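Local coordinates for protein formyltransferase PseJ (Anoxybacillus kamchatkensis G10, PDB 6EDK) that belongs to the formyltransferase family and holds N-{4-[{[(6S)-2-amino-4-oxo-3,4,5,6,7,8-hexahydropteridin-6-yl]methyl}(formyl)amino]benzoyl}-L-glutamic acid in a pocket, at residues A[96-101]-A[177-182]. Numbering follows the deposited sequence.
Sequences SYLPWN and IPQPKG
Pro99 and Gln179 meet where two loops of a formyl transferase fold run together, leading into the parallel strands 102-103 and 185-186. The contact illustrates how two backbone carbonyls and an amide oxygen pack against the carbons of a proline. The Leu98-Pro99 peptide bond is cis, making Tyr97-Trp100 a type VIa beta-turn closed by a weak Trp100 N to Tyr97 O bond; the proline ring faces 177-182. Gln179 CG lies anti to its backbone N (chi1 -161°), and the extended chain carries the amide to the turn. Gln179 OE1 touches Pro99 CA at 3.5 Å and Leu98 CB at 3.8 Å. The Gln179 and Leu98 side chains cross obliquely, with NE2 4.0 Å from Leu98 CD1. That NE2 is gripped by two hydrogen bonds, to Asp129 O and Gly131 O, helping to fix the amide's rotation. Lys102 NZ joins both loops, hydrogen-bonding Pro99 O and bonding weakly to Gln179 OE1 and Gly182 O. Within 96-101, Ser96 OG hydrogen-bonds Trp100 O at 2.8 Å, from the residue before the turn to its last. The bound ligand lies about 7 Å from the Leu98 side chain. Pro180 O approaches Pro99 CB at 3.6 Å, and Gly182 O rests 3.5 Å from Pro99 CB.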
loop_
_atom_site.group_PDB
_atom_site.type_symbol
_atom_site.label_atom_id
_atom_site.label_comp_id
_atom_site.label_asym_id
_atom_site.label_seq_id
_atom_site.Cartn_x
_atom_site.Cartn_y
_atom_site.Cartn_z
ATOM N N SER A 96 3.205 -5.387 0.230
ATOM C CA SER A 96 3.492 -6.729 -0.235
ATOM C C SER A 96 4.000 -6.663 -1.674
ATOM O O SER A 96 3.910 -5.655 -2.372
ATOM C CB SER A 96 2.242 -7.643 -0.119
ATOM O OG SER A 96 1.510 -7.444 -1.317
ATOM N N TYR A 97 4.579 -7.765 -2.115
ATOM C CA TYR A 97 4.980 -7.980 -3.491
ATOM C C TYR A 97 3.760 -8.552 -4.208
ATOM O O TYR A 97 3.571 -9.751 -4.288
ATOM C CB TYR A 97 6.193 -8.894 -3.578
ATOM C CG TYR A 97 6.912 -8.752 -4.918
ATOM C CD1 TYR A 97 6.430 -9.323 -6.021
ATOM C CD2 TYR A 97 8.066 -7.931 -5.028
ATOM C CE1 TYR A 97 7.055 -9.156 -7.257
ATOM C CE2 TYR A 97 8.697 -7.740 -6.259
ATOM C CZ TYR A 97 8.158 -8.379 -7.369
ATOM O OH TYR A 97 8.736 -8.197 -8.609
ATOM N N LEU A 98 2.885 -7.688 -4.708
ATOM C CA LEU A 98 1.672 -8.219 -5.350
ATOM C C LEU A 98 2.087 -9.015 -6.600
ATOM O O LEU A 98 3.035 -8.634 -7.326
ATOM C CB LEU A 98 0.748 -7.060 -5.751
ATOM C CG LEU A 98 0.092 -6.372 -4.539
ATOM C CD1 LEU A 98 -0.561 -5.056 -4.932
ATOM C CD2 LEU A 98 -0.895 -7.217 -3.776
ATOM N N PRO A 99 1.307 -10.059 -6.976
ATOM C CA PRO A 99 0.004 -10.418 -6.413
ATOM C C PRO A 99 -0.045 -11.181 -5.111
ATOM O O PRO A 99 -1.144 -11.522 -4.664
ATOM C CB PRO A 99 -0.599 -11.297 -7.531
ATOM C CG PRO A 99 0.629 -12.032 -8.066
ATOM C CD PRO A 99 1.703 -10.960 -8.077
ATOM N N TRP A 100 1.100 -11.451 -4.477
ATOM C CA TRP A 100 1.084 -12.160 -3.199
ATOM C C TRP A 100 0.658 -11.222 -2.085
ATOM O O TRP A 100 0.961 -10.023 -2.102
ATOM C CB TRP A 100 2.483 -12.774 -2.902
ATOM C CG TRP A 100 2.810 -13.859 -3.851
ATOM C CD1 TRP A 100 2.449 -15.177 -3.724
ATOM C CD2 TRP A 100 3.494 -13.743 -5.091
ATOM N NE1 TRP A 100 2.879 -15.872 -4.820
ATOM C CE2 TRP A 100 3.518 -15.015 -5.680
ATOM C CE3 TRP A 100 4.106 -12.661 -5.772
ATOM C CZ2 TRP A 100 4.113 -15.269 -6.921
ATOM C CZ3 TRP A 100 4.698 -12.900 -6.989
ATOM C CH2 TRP A 100 4.702 -14.179 -7.572
ATOM N N ASN A 101 -0.090 -11.754 -1.132
ATOM C CA ASN A 101 -0.447 -11.029 0.092
ATOM C C ASN A 101 -1.223 -9.761 -0.167
ATOM O O ASN A 101 -0.989 -8.734 0.463
ATOM C CB ASN A 101 0.794 -10.773 0.949
ATOM C CG ASN A 101 1.613 -12.042 1.125
ATOM O OD1 ASN A 101 2.829 -12.130 0.785
ATOM N ND2 ASN A 101 0.954 -13.060 1.622
ATOM N N ILE A 177 0.694 -1.973 -15.466
ATOM C CA ILE A 177 0.399 -3.213 -16.189
ATOM C C ILE A 177 -0.658 -4.020 -15.456
ATOM O O ILE A 177 -0.823 -3.878 -14.244
ATOM C CB ILE A 177 1.650 -4.085 -16.427
ATOM C CG1 ILE A 177 2.376 -4.448 -15.100
ATOM C CG2 ILE A 177 2.595 -3.418 -17.338
ATOM C CD1 ILE A 177 3.405 -5.641 -15.270
ATOM N N PRO A 178 -1.428 -4.859 -16.177
ATOM C CA PRO A 178 -2.374 -5.739 -15.518
ATOM C C PRO A 178 -1.658 -6.476 -14.406
ATOM O O PRO A 178 -0.561 -6.981 -14.627
ATOM C CB PRO A 178 -2.806 -6.693 -16.637
ATOM C CG PRO A 178 -2.481 -6.008 -17.874
ATOM C CD PRO A 178 -1.249 -5.205 -17.592
ATOM N N GLN A 179 -2.301 -6.607 -13.279
ATOM C CA GLN A 179 -1.756 -7.379 -12.180
ATOM C C GLN A 179 -1.705 -8.854 -12.548
ATOM O O GLN A 179 -2.761 -9.450 -12.827
ATOM C CB GLN A 179 -2.558 -7.179 -10.896
ATOM C CG GLN A 179 -1.734 -7.610 -9.662
ATOM C CD GLN A 179 -2.365 -7.311 -8.315
ATOM O OE1 GLN A 179 -2.472 -8.196 -7.464
ATOM N NE2 GLN A 179 -2.752 -6.042 -8.089
ATOM N N PRO A 180 -0.520 -9.485 -12.519
ATOM C CA PRO A 180 -0.415 -10.893 -12.894
ATOM C C PRO A 180 -1.418 -11.713 -12.153
ATOM O O PRO A 180 -1.691 -11.501 -10.966
ATOM C CB PRO A 180 1.008 -11.272 -12.503
ATOM C CG PRO A 180 1.781 -10.044 -12.670
ATOM C CD PRO A 180 0.796 -8.934 -12.182
ATOM N N LYS A 181 -1.993 -12.667 -12.866
ATOM C CA LYS A 181 -2.875 -13.628 -12.224
ATOM C C LYS A 181 -2.044 -14.559 -11.368
ATOM O O LYS A 181 -0.989 -14.981 -11.821
ATOM C CB LYS A 181 -3.620 -14.428 -13.290
ATOM C CG LYS A 181 -4.395 -13.560 -14.228
ATOM C CD LYS A 181 -5.321 -14.493 -15.006
ATOM C CE LYS A 181 -6.373 -13.746 -15.818
ATOM N NZ LYS A 181 -7.095 -14.767 -16.651
ATOM N N GLY A 182 -2.554 -14.903 -10.157
ATOM C CA GLY A 182 -1.817 -15.632 -9.150
ATOM C C GLY A 182 -1.828 -14.918 -7.787
ATOM O O GLY A 182 -2.669 -14.058 -7.509
#